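PDB 3I0P: malate dehydrogenase from Entamoeba histolytica, which probably catalyses the NAD-dependent interconversion of malate and oxaloacetate. Local coordinates for residues H94-I99 with R119-F124; K102-K107 with G114-R119; I263-N268 with K279-H284. All blocks are in the same frame, centred on the assembly; numbering follows the deposited sequence.

Contact 1: H94-I99 with R119-F124; sequences HVNGTI and RNSTHF. With NAD (nicotinamide-adenine-dinucleotide), chain B.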
loop_
_atom_site.group_PDB
_atom_site.type_symbol
_atom_site.label_atom_id
_atom_site.label_comp_id
_atom_site.label_asym_id
_atom_site.label_seq_id
_atom_site.Cartn_x
_atom_site.Cartn_y
_atom_site.Cartn_z
ATOM N N HIS A 94 -21.497 4.600 -3.276
ATOM C CA HIS A 94 -21.647 3.364 -4.050
ATOM C C HIS A 94 -22.017 3.683 -5.476
ATOM O O HIS A 94 -21.576 2.996 -6.401
ATOM C CB HIS A 94 -22.718 2.465 -3.442
ATOM C CG HIS A 94 -22.862 2.621 -1.965
ATOM N ND1 HIS A 94 -23.622 3.622 -1.398
ATOM C CD2 HIS A 94 -22.326 1.923 -0.935
ATOM C CE1 HIS A 94 -23.562 3.522 -0.083
ATOM N NE2 HIS A 94 -22.784 2.499 0.226
ATOM N N VAL A 95 -22.816 4.735 -5.654
ATOM C CA VAL A 95 -23.177 5.205 -6.987
ATOM C C VAL A 95 -21.944 5.791 -7.676
ATOM O O VAL A 95 -21.600 5.384 -8.784
ATOM C CB VAL A 95 -24.356 6.212 -6.936
ATOM C CG1 VAL A 95 -24.542 6.923 -8.276
ATOM C CG2 VAL A 95 -25.639 5.498 -6.518
ATOM N N ASN A 96 -21.272 6.730 -7.008
ATOM C CA ASN A 96 -20.078 7.363 -7.562
ATOM C C ASN A 96 -18.975 6.321 -7.791
ATOM O O ASN A 96 -18.347 6.279 -8.862
ATOM C CB ASN A 96 -19.596 8.515 -6.662
ATOM C CG ASN A 96 -20.646 9.629 -6.507
ATOM O OD1 ASN A 96 -21.180 10.140 -7.490
ATOM N ND2 ASN A 96 -20.938 10.004 -5.264
ATOM N N GLY A 97 -18.775 5.462 -6.791
ATOM C CA GLY A 97 -17.776 4.405 -6.854
ATOM C C GLY A 97 -17.959 3.434 -8.011
ATOM O O GLY A 97 -17.001 3.137 -8.737
ATOM N N THR A 98 -19.189 2.942 -8.178
ATOM C CA THR A 98 -19.500 1.967 -9.215
ATOM C C THR A 98 -19.280 2.586 -10.582
ATOM O O THR A 98 -18.613 2.009 -11.440
ATOM C CB THR A 98 -20.939 1.437 -9.076
ATOM O OG1 THR A 98 -21.067 0.768 -7.820
ATOM C CG2 THR A 98 -21.285 0.463 -10.190
ATOM N N ILE A 99 -19.828 3.774 -10.773
ATOM C CA ILE A 99 -19.633 4.493 -12.023
ATOM C C ILE A 99 -18.145 4.835 -12.260
ATOM O O ILE A 99 -17.609 4.553 -13.337
ATOM C CB ILE A 99 -20.555 5.718 -12.101
ATOM C CG1 ILE A 99 -22.011 5.237 -12.137
ATOM C CG2 ILE A 99 -20.187 6.619 -13.320
ATOM C CD1 ILE A 99 -23.029 6.300 -11.792
ATOM N N ARG A 119 -14.747 13.742 -5.970
ATOM C CA ARG A 119 -14.975 14.668 -4.850
ATOM C C ARG A 119 -16.477 14.804 -4.532
ATOM O O ARG A 119 -17.332 14.406 -5.343
ATOM C CB ARG A 119 -14.366 16.048 -5.140
ATOM C CG ARG A 119 -15.160 16.907 -6.117
ATOM C CD ARG A 119 -14.874 18.413 -5.968
ATOM N NE ARG A 119 -15.418 19.148 -7.109
ATOM C CZ ARG A 119 -14.725 19.527 -8.186
ATOM N NH1 ARG A 119 -13.418 19.283 -8.293
ATOM N NH2 ARG A 119 -15.341 20.169 -9.167
ATOM N N ASN A 120 -16.789 15.368 -3.361
ATOM C CA ASN A 120 -18.174 15.672 -2.969
ATOM C C ASN A 120 -19.056 14.414 -3.063
ATOM O O ASN A 120 -20.119 14.402 -3.692
ATOM C CB ASN A 120 -18.702 16.874 -3.783
ATOM C CG ASN A 120 -20.164 17.259 -3.456
ATOM O OD1 ASN A 120 -20.619 17.187 -2.314
ATOM N ND2 ASN A 120 -20.889 17.688 -4.481
ATOM N N SER A 121 -18.573 13.347 -2.433
ATOM C CA SER A 121 -19.268 12.070 -2.377
ATOM C C SER A 121 -19.553 11.702 -0.919
ATOM O O SER A 121 -19.244 12.470 -0.000
ATOM C CB SER A 121 -18.430 10.983 -3.047
ATOM O OG SER A 121 -19.155 9.770 -3.184
ATOM N N THR A 122 -20.143 10.532 -0.710
ATOM C CA THR A 122 -20.476 10.077 0.631
ATOM C C THR A 122 -19.941 8.665 0.850
ATOM O O THR A 122 -19.282 8.114 -0.033
ATOM C CB THR A 122 -22.004 10.132 0.900
ATOM O OG1 THR A 122 -22.701 9.368 -0.096
ATOM C CG2 THR A 122 -22.509 11.577 0.877
ATOM N N HIS A 123 -20.224 8.099 2.028
ATOM C CA HIS A 123 -19.763 6.766 2.405
ATOM C C HIS A 123 -20.018 5.742 1.300
ATOM O O HIS A 123 -21.120 5.667 0.737
ATOM C CB HIS A 123 -20.440 6.327 3.698
ATOM C CG HIS A 123 -19.680 5.279 4.446
ATOM N ND1 HIS A 123 -19.957 3.935 4.332
ATOM C CD2 HIS A 123 -18.648 5.377 5.317
ATOM C CE1 HIS A 123 -19.130 3.249 5.102
ATOM N NE2 HIS A 123 -18.320 4.100 5.706
ATOM N N PHE A 124 -18.992 4.963 0.975
ATOM C CA PHE A 124 -19.081 4.064 -0.166
ATOM C C PHE A 124 -18.992 2.585 0.205
ATOM O O PHE A 124 -18.747 1.735 -0.652
ATOM C CB PHE A 124 -18.114 4.504 -1.298
ATOM C CG PHE A 124 -16.688 4.011 -1.168
ATOM C CD1 PHE A 124 -15.793 4.248 -2.199
ATOM C CD2 PHE A 124 -16.244 3.307 -0.051
ATOM C CE1 PHE A 124 -14.471 3.800 -2.127
ATOM C CE2 PHE A 124 -14.931 2.835 0.026
ATOM C CZ PHE A 124 -14.037 3.090 -1.013
HETATM P PA NAD B . -9.508 -6.676 8.269
HETATM O O1A NAD B . -10.777 -7.452 8.525
HETATM O O2A NAD B . -8.553 -6.477 9.402
HETATM O O5B NAD B . -8.760 -7.426 7.060
HETATM C C5B NAD B . -9.483 -7.752 5.859
HETATM C C4B NAD B . -8.553 -8.136 4.700
HETATM O O4B NAD B . -7.437 -8.920 5.145
HETATM C C3B NAD B . -9.246 -8.994 3.662
HETATM O O3B NAD B . -8.654 -8.723 2.381
HETATM C C2B NAD B . -8.931 -10.409 4.094
HETATM O O2B NAD B . -8.971 -11.318 2.994
HETATM C C1B NAD B . -7.519 -10.254 4.622
HETATM N N9A NAD B . -7.129 -11.237 5.674
HETATM C C8A NAD B . -7.676 -11.383 6.890
HETATM N N7A NAD B . -7.010 -12.359 7.543
HETATM C C5A NAD B . -6.032 -12.819 6.728
HETATM C C6A NAD B . -5.039 -13.799 6.840
HETATM N N6A NAD B . -4.912 -14.543 7.965
HETATM N N1A NAD B . -4.197 -14.022 5.802
HETATM C C2A NAD B . -4.299 -13.309 4.672
HETATM N N3A NAD B . -5.236 -12.361 4.542
HETATM C C4A NAD B . -6.113 -12.100 5.552
HETATM O O3 NAD B . -9.835 -5.243 7.573
HETATM P PN NAD B . -10.554 -3.935 8.226
HETATM O O1N NAD B . -9.523 -2.832 8.261
HETATM O O2N NAD B . -11.312 -4.316 9.474
HETATM O O5D NAD B . -11.651 -3.529 7.131
HETATM C C5D NAD B . -12.908 -4.208 7.059
HETATM C C4D NAD B . -13.824 -3.526 6.045
HETATM O O4D NAD B . -14.128 -2.192 6.462
HETATM C C3D NAD B . -13.177 -3.409 4.671
HETATM O O3D NAD B . -14.059 -4.015 3.716
HETATM C C2D NAD B . -12.985 -1.910 4.437
HETATM O O2D NAD B . -13.181 -1.460 3.085
HETATM C C1D NAD B . -14.057 -1.322 5.327
HETATM N N1N NAD B . -13.768 0.063 5.692
HETATM C C2N NAD B . -14.438 1.045 5.048
HETATM C C3N NAD B . -14.196 2.385 5.364
HETATM C C7N NAD B . -14.929 3.491 4.658
HETATM O O7N NAD B . -14.690 4.652 4.968
HETATM N N7N NAD B . -15.819 3.188 3.716
HETATM C C4N NAD B . -13.256 2.692 6.352
HETATM C C5N NAD B . -12.571 1.657 6.995
HETATM C C6N NAD B . -12.851 0.337 6.644
#
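The imidazole of His94 lies across the backbone of the 123–124 peptide, so one of its faces is covered by main chain rather than by another side chain. Phe124 CA stands over that face, 4.2 Å from the ring centroid and 22° off the normal, a CH-pi contact displaced toward the rim. The same face carries the carbonyl of His123, whose O comes within 3.4 Å of His94 CE1. Around the remaining flat groups the cofactor takes over. The carboxamide nitrogen N7N of NAD sits above one face of the His123 ring, 3.3 Å from its NE2, and also approaches the Phe124 ring obliquely, 3.8 Å from CD2. On its other nitrogen, ND1, His123 is held by a hydrogen bond with the hydroxyl of Tyr59, whose ring also meets that of His94 with the planes steeply inclined.

These residues join the beginning of the helix in a beta-alpha-beta unit, strand 83-87, helix 93-111 and strand 113-121, to the far end of its second strand. That strand is broken by a G1 beta bulge, with Asn120 and Ser121 both facing Leu282, and the chain then turns toward the nicotinamide pocket.

At the bulge itself the helix contributes a polar link. With CG of Asn96 placed beside its own backbone N and anti to the carbonyl carbon (chi1 -61°), the amide reaches Ser121, and ND2 donates to OG at 2.7 Å. The bond is bent, with 144° at the hydrogen, and OG is tilted from the amide plane. Ser121 OG is gripped a second time by His284 NE2, which ties the helix through one hydroxyl to strand 282-290. His284 also stacks on Phe124, the aromatic neighbour of the nicotinamide amide.

Contact 2: K102-K107 with G114-R119; sequences KMAIEK and GMVVVR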
loop_
_atom_site.group_PDB
_atom_site.type_symbol
_atom_site.label_atom_id
_atom_site.label_comp_id
_atom_site.label_asym_id
_atom_site.label_seq_id
_atom_site.Cartn_x
_atom_site.Cartn_y
_atom_site.Cartn_z
ATOM N N LYS A 102 -16.104 1.495 -12.999
ATOM C CA LYS A 102 -16.539 0.999 -14.310
ATOM C C LYS A 102 -15.925 1.852 -15.406
ATOM O O LYS A 102 -15.525 1.357 -16.455
ATOM C CB LYS A 102 -18.055 1.041 -14.434
ATOM C CG LYS A 102 -18.746 -0.203 -13.974
ATOM C CD LYS A 102 -20.262 -0.005 -13.903
ATOM C CE LYS A 102 -20.908 0.167 -15.280
ATOM N NZ LYS A 102 -22.376 0.432 -15.134
ATOM N N MET A 103 -15.863 3.146 -15.131
ATOM C CA MET A 103 -15.297 4.128 -16.026
ATOM C C MET A 103 -13.781 3.951 -16.130
ATOM O O MET A 103 -13.231 3.974 -17.232
ATOM C CB MET A 103 -15.660 5.505 -15.501
ATOM C CG MET A 103 -15.442 6.633 -16.450
ATOM S SD MET A 103 -16.526 8.016 -16.028
ATOM C CE MET A 103 -15.842 9.196 -17.193
ATOM N N ALA A 104 -13.110 3.748 -14.997
ATOM C CA ALA A 104 -11.679 3.453 -15.007
ATOM C C ALA A 104 -11.352 2.148 -15.750
ATOM O O ALA A 104 -10.327 2.059 -16.428
ATOM C CB ALA A 104 -11.133 3.418 -13.596
ATOM N N ILE A 105 -12.224 1.146 -15.618
ATOM C CA ILE A 105 -12.073 -0.134 -16.318
ATOM C C ILE A 105 -12.182 0.062 -17.829
ATOM O O ILE A 105 -11.353 -0.433 -18.601
ATOM C CB ILE A 105 -13.132 -1.167 -15.853
ATOM C CG1 ILE A 105 -12.841 -1.636 -14.428
ATOM C CG2 ILE A 105 -13.186 -2.366 -16.797
ATOM C CD1 ILE A 105 -14.033 -2.290 -13.739
ATOM N N GLU A 106 -13.211 0.797 -18.232
ATOM C CA GLU A 106 -13.507 1.079 -19.622
ATOM C C GLU A 106 -12.292 1.719 -20.303
ATOM O O GLU A 106 -11.876 1.292 -21.382
ATOM C CB GLU A 106 -14.722 2.007 -19.666
ATOM C CG GLU A 106 -15.468 2.079 -20.989
ATOM C CD GLU A 106 -16.427 3.276 -21.051
ATOM O OE1 GLU A 106 -16.455 4.090 -20.089
ATOM O OE2 GLU A 106 -17.154 3.400 -22.069
ATOM N N LYS A 107 -11.726 2.731 -19.648
ATOM C CA LYS A 107 -10.496 3.390 -20.088
ATOM C C LYS A 107 -9.274 2.470 -20.086
ATOM O O LYS A 107 -8.372 2.640 -20.909
ATOM C CB LYS A 107 -10.191 4.607 -19.210
ATOM C CG LYS A 107 -11.293 5.635 -19.151
ATOM C CD LYS A 107 -10.842 6.876 -18.417
ATOM C CE LYS A 107 -11.861 7.987 -18.562
ATOM N NZ LYS A 107 -12.067 8.360 -19.997
ATOM N N GLY A 114 -6.496 3.150 -16.442
ATOM C CA GLY A 114 -7.533 4.120 -16.175
ATOM C C GLY A 114 -7.519 4.530 -14.722
ATOM O O GLY A 114 -7.274 3.697 -13.834
ATOM N N MET A 115 -7.768 5.817 -14.479
ATOM C CA MET A 115 -7.906 6.342 -13.124
ATOM C C MET A 115 -9.016 7.373 -13.045
ATOM O O MET A 115 -9.036 8.354 -13.796
ATOM C CB MET A 115 -6.599 6.944 -12.610
ATOM C CG MET A 115 -6.713 7.494 -11.195
ATOM S SD MET A 115 -5.119 7.663 -10.378
ATOM C CE MET A 115 -5.629 8.308 -8.790
ATOM N N VAL A 116 -9.943 7.150 -12.127
ATOM C CA VAL A 116 -11.027 8.083 -11.933
ATOM C C VAL A 116 -11.028 8.486 -10.487
ATOM O O VAL A 116 -10.951 7.624 -9.609
ATOM C CB VAL A 116 -12.372 7.475 -12.342
ATOM C CG1 VAL A 116 -13.512 8.363 -11.914
ATOM C CG2 VAL A 116 -12.403 7.270 -13.850
ATOM N N VAL A 117 -11.075 9.792 -10.233
ATOM C CA VAL A 117 -11.162 10.298 -8.858
ATOM C C VAL A 117 -12.495 11.010 -8.612
ATOM O O VAL A 117 -13.133 11.496 -9.549
ATOM C CB VAL A 117 -9.948 11.195 -8.466
ATOM C CG1 VAL A 117 -8.664 10.378 -8.490
ATOM C CG2 VAL A 117 -9.835 12.410 -9.383
ATOM N N VAL A 118 -12.915 11.052 -7.351
ATOM C CA VAL A 118 -14.214 11.610 -6.996
ATOM C C VAL A 118 -14.075 12.593 -5.842
ATOM O O VAL A 118 -13.359 12.317 -4.875
ATOM C CB VAL A 118 -15.228 10.498 -6.589
ATOM C CG1 VAL A 118 -16.574 11.097 -6.265
ATOM C CG2 VAL A 118 -15.366 9.443 -7.693
ATOM N N ARG A 119 -14.747 13.742 -5.970
ATOM C CA ARG A 119 -14.975 14.668 -4.850
ATOM C C ARG A 119 -16.477 14.804 -4.532
ATOM O O ARG A 119 -17.332 14.406 -5.343
ATOM C CB ARG A 119 -14.366 16.048 -5.140
ATOM C CG ARG A 119 -15.160 16.907 -6.117
ATOM C CD ARG A 119 -14.874 18.413 -5.968
ATOM N NE ARG A 119 -15.418 19.148 -7.109
ATOM C CZ ARG A 119 -14.725 19.527 -8.186
ATOM N NH1 ARG A 119 -13.418 19.283 -8.293
ATOM N NH2 ARG A 119 -15.341 20.169 -9.167
#
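This is helix-on-sheet packing inside a beta-alpha-beta crossover: helix 93-111 leaves strand 83-87, doubles back, and leads into strand 113-121, which lies parallel to the first strand in the seven-stranded mixed sheet. Lys102-Lys107 belongs to the later half of the helix and Gly114-Arg119 to the strand that follows directly, so the two run nearly antiparallel, with 156° between their axes. The axes come as close as 6.4 Å, and at the closest point an alanine and a glycine face each other, Ala104 CA lying 4.4 Å from Gly114 CA.

Alternation along the strand sorts its side chains. Val116 points at the helix, whereas Met115 points away from it and packs against Met113 of the second subunit; Val117 meets Phe294 of that subunit. The contact therefore covers one face of a strand whose other face contributes to the dimer interface.

Val116 does its touching with a single branch. CG2, set anti to the carbonyl carbon while CG1 lies anti to the backbone N (chi1 170°), meets CG of Met103 at 4.0 Å and CB of Ala104 at 4.1 Å. The extended methionine chain crosses the valine at about a right angle, and Met103 continues onto Cys84, Ile76 and Glu79, bridging toward the strands at that edge of the sheet.

One turn further along the helix, Lys107 lends only the root of its side chain, with CB 4.1 Å from Gly114 CA. Its ammonium group leads elsewhere, to a salt bridge with Glu79 and a hydrogen bond to Thr80 O. Beside that methylene the two backbones meet directly: Gly114, having no side chain, turns a CA hydrogen toward Ala104 O, a CA-H...O contact of 3.5 Å with 155° at the hydrogen.

Contact 3: I263-N268 with K279-H284; sequences IANFLN and KFSLGH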
loop_
_atom_site.group_PDB
_atom_site.type_symbol
_atom_site.label_atom_id
_atom_site.label_comp_id
_atom_site.label_asym_id
_atom_site.label_seq_id
_atom_site.Cartn_x
_atom_site.Cartn_y
_atom_site.Cartn_z
ATOM N N ILE A 263 -9.972 17.499 -5.595
ATOM C CA ILE A 263 -10.296 18.640 -4.709
ATOM C C ILE A 263 -11.451 18.346 -3.722
ATOM O O ILE A 263 -12.451 19.071 -3.669
ATOM C CB ILE A 263 -10.527 20.000 -5.457
ATOM C CG1 ILE A 263 -9.661 20.108 -6.720
ATOM C CG2 ILE A 263 -10.224 21.164 -4.527
ATOM C CD1 ILE A 263 -9.983 21.325 -7.606
ATOM N N ALA A 264 -11.294 17.285 -2.937
ATOM C CA ALA A 264 -12.279 16.900 -1.919
ATOM C C ALA A 264 -11.820 17.380 -0.564
ATOM O O ALA A 264 -10.639 17.681 -0.387
ATOM C CB ALA A 264 -12.455 15.378 -1.891
ATOM N N ASN A 265 -12.745 17.438 0.392
ATOM C CA ASN A 265 -12.391 17.666 1.789
ATOM C C ASN A 265 -11.353 16.649 2.253
ATOM O O ASN A 265 -11.411 15.465 1.888
ATOM C CB ASN A 265 -13.625 17.580 2.686
ATOM C CG ASN A 265 -14.688 18.604 2.324
ATOM O OD1 ASN A 265 -14.382 19.738 1.946
ATOM N ND2 ASN A 265 -15.945 18.205 2.430
ATOM N N PHE A 266 -10.401 17.114 3.052
ATOM C CA PHE A 266 -9.355 16.243 3.587
ATOM C C PHE A 266 -9.220 16.416 5.092
ATOM O O PHE A 266 -9.494 17.501 5.624
ATOM C CB PHE A 266 -8.009 16.494 2.881
ATOM C CG PHE A 266 -7.589 17.933 2.878
ATOM C CD1 PHE A 266 -7.948 18.775 1.824
ATOM C CD2 PHE A 266 -6.843 18.460 3.928
ATOM C CE1 PHE A 266 -7.564 20.124 1.822
ATOM C CE2 PHE A 266 -6.455 19.800 3.928
ATOM C CZ PHE A 266 -6.817 20.630 2.875
ATOM N N LEU A 267 -8.813 15.340 5.770
ATOM C CA LEU A 267 -8.533 15.368 7.208
ATOM C C LEU A 267 -9.681 15.983 8.026
ATOM O O LEU A 267 -10.845 15.685 7.780
ATOM C CB LEU A 267 -7.198 16.089 7.478
ATOM C CG LEU A 267 -5.965 15.633 6.684
ATOM C CD1 LEU A 267 -4.863 16.677 6.724
ATOM C CD2 LEU A 267 -5.431 14.282 7.131
ATOM N N ASN A 268 -9.339 16.842 8.985
ATOM C CA ASN A 268 -10.306 17.551 9.838
ATOM C C ASN A 268 -11.434 18.294 9.099
ATOM O O ASN A 268 -12.489 18.526 9.678
ATOM C CB ASN A 268 -9.579 18.511 10.799
ATOM C CG ASN A 268 -8.848 19.650 10.066
ATOM O OD1 ASN A 268 -8.062 19.418 9.136
ATOM N ND2 ASN A 268 -9.100 20.884 10.492
ATOM N N LYS A 279 -23.677 17.633 5.886
ATOM C CA LYS A 279 -23.336 16.498 5.022
ATOM C C LYS A 279 -21.847 16.120 5.093
ATOM O O LYS A 279 -20.980 16.997 4.993
ATOM C CB LYS A 279 -23.684 16.835 3.569
ATOM C CG LYS A 279 -25.103 17.358 3.341
ATOM C CD LYS A 279 -25.230 18.012 1.977
ATOM C CE LYS A 279 -26.646 18.508 1.726
ATOM N NZ LYS A 279 -26.969 18.419 0.262
ATOM N N PHE A 280 -21.554 14.824 5.260
ATOM C CA PHE A 280 -20.179 14.307 5.142
ATOM C C PHE A 280 -19.785 14.233 3.683
ATOM O O PHE A 280 -20.285 13.377 2.957
ATOM C CB PHE A 280 -20.027 12.924 5.777
ATOM C CG PHE A 280 -20.054 12.940 7.282
ATOM C CD1 PHE A 280 -18.974 13.443 8.010
ATOM C CD2 PHE A 280 -21.159 12.452 7.971
ATOM C CE1 PHE A 280 -18.997 13.462 9.401
ATOM C CE2 PHE A 280 -21.198 12.463 9.357
ATOM C CZ PHE A 280 -20.116 12.964 10.080
ATOM N N SER A 281 -18.895 15.135 3.258
ATOM C CA SER A 281 -18.447 15.197 1.870
ATOM C C SER A 281 -17.006 14.688 1.778
ATOM O O SER A 281 -16.110 15.237 2.418
ATOM C CB SER A 281 -18.600 16.616 1.328
ATOM O OG SER A 281 -18.143 16.740 -0.005
ATOM N N LEU A 282 -16.817 13.635 0.972
ATOM C CA LEU A 282 -15.598 12.798 0.948
ATOM C C LEU A 282 -15.033 12.643 -0.462
ATOM O O LEU A 282 -15.709 12.943 -1.449
ATOM C CB LEU A 282 -15.925 11.385 1.442
ATOM C CG LEU A 282 -16.403 11.104 2.858
ATOM C CD1 LEU A 282 -16.886 9.679 2.934
ATOM C CD2 LEU A 282 -15.309 11.311 3.851
ATOM N N GLY A 283 -13.806 12.133 -0.544
ATOM C CA GLY A 283 -13.206 11.764 -1.815
ATOM C C GLY A 283 -12.933 10.271 -1.932
ATOM O O GLY A 283 -12.889 9.551 -0.914
ATOM N N HIS A 284 -12.763 9.816 -3.177
ATOM C CA HIS A 284 -12.442 8.427 -3.507
ATOM C C HIS A 284 -11.517 8.415 -4.720
ATOM O O HIS A 284 -11.535 9.352 -5.527
ATOM C CB HIS A 284 -13.686 7.630 -3.929
ATOM C CG HIS A 284 -14.920 7.867 -3.103
ATOM N ND1 HIS A 284 -14.928 7.836 -1.723
ATOM C CD2 HIS A 284 -16.209 8.053 -3.480
ATOM C CE1 HIS A 284 -16.161 8.027 -1.288
ATOM N NE2 HIS A 284 -16.959 8.152 -2.335
HETATM O O HOH W 1 -15.465 16.742 -1.024
#
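The loop 263-268 passes obliquely by the start of strand 282-290 with an antiparallel register, and the backbones draw nearest where Ala264 CA lies 5.2 Å from Gly283 CA and Asn265 CA 5.9 Å from Leu282 CA. Backbone-to-backbone pairing is replaced here by a side chain and a water. Asn265 turns its amide toward the strand, CG lying beside the backbone N and anti to the carbonyl carbon (chi1 -60°), and ND2 donates to Ser281 O at 3.0 Å. The donor arrives from above the carbonyl plane rather than on a lone pair, with a C=O...donor angle of 119°, and it rests close to the serine methylene as well, ND2 being 3.3 Å from Ser281 CB.

Water 1 closes a second bridge between the same two residues. It accepts from Asn265 N at 3.1 Å and lies 2.9 Å from Ser281 OG, which hydrogen-bonds to it. Asparagine and serine are thus joined twice, once directly and once through solvent.

In the fold, the two segments flank helix 269-277 and close a compact excursion between helix 244-259 and the strand occupying the middle of the seven-stranded sheet. Asn146 strengthens this closure with both ends of its amide, ND2 bonding to Asn265 O and OD1 to Gly283 N. Leu282 turns away from the loop, packs on Ile270 and Asn146, and its side chain comes to about 6 Å from a bound NAD. From the loop itself, Ile263 packs on Arg295 and Phe266 on Asn303 of the second subunit.

Next to the polar bridges is a small apolar touch. The methyl of Ala264 lies against the bare backbone of Gly283, CB to CA 3.7 Å, and leans on the aliphatic part of Arg119 in the neighbouring strand.

Overall arrangement
Contacts 1 and 2 lie about 12 Å apart, centre to centre, on the same helix 93-111 and strand 113-121; along the chain contact 2 is nested inside the loop that contact 1 closes, and both include Arg119. Contact 3 follows in series, about 11 Å from contact 1 and 18 Å from contact 2, but enters the same sheet because strand 282-290 runs antiparallel beside strand 113-121. Backbone pairing across that boundary, with Ser121 O 2.9 Å from Leu282 N and Val118 N 2.9 Å from His284 O, joins contact 3 to both of the others. The chain leaving strand 113-121 reaches the cofactor at contact 1, while that strand in contact 2 and the loop of contact 3 touch the second subunit.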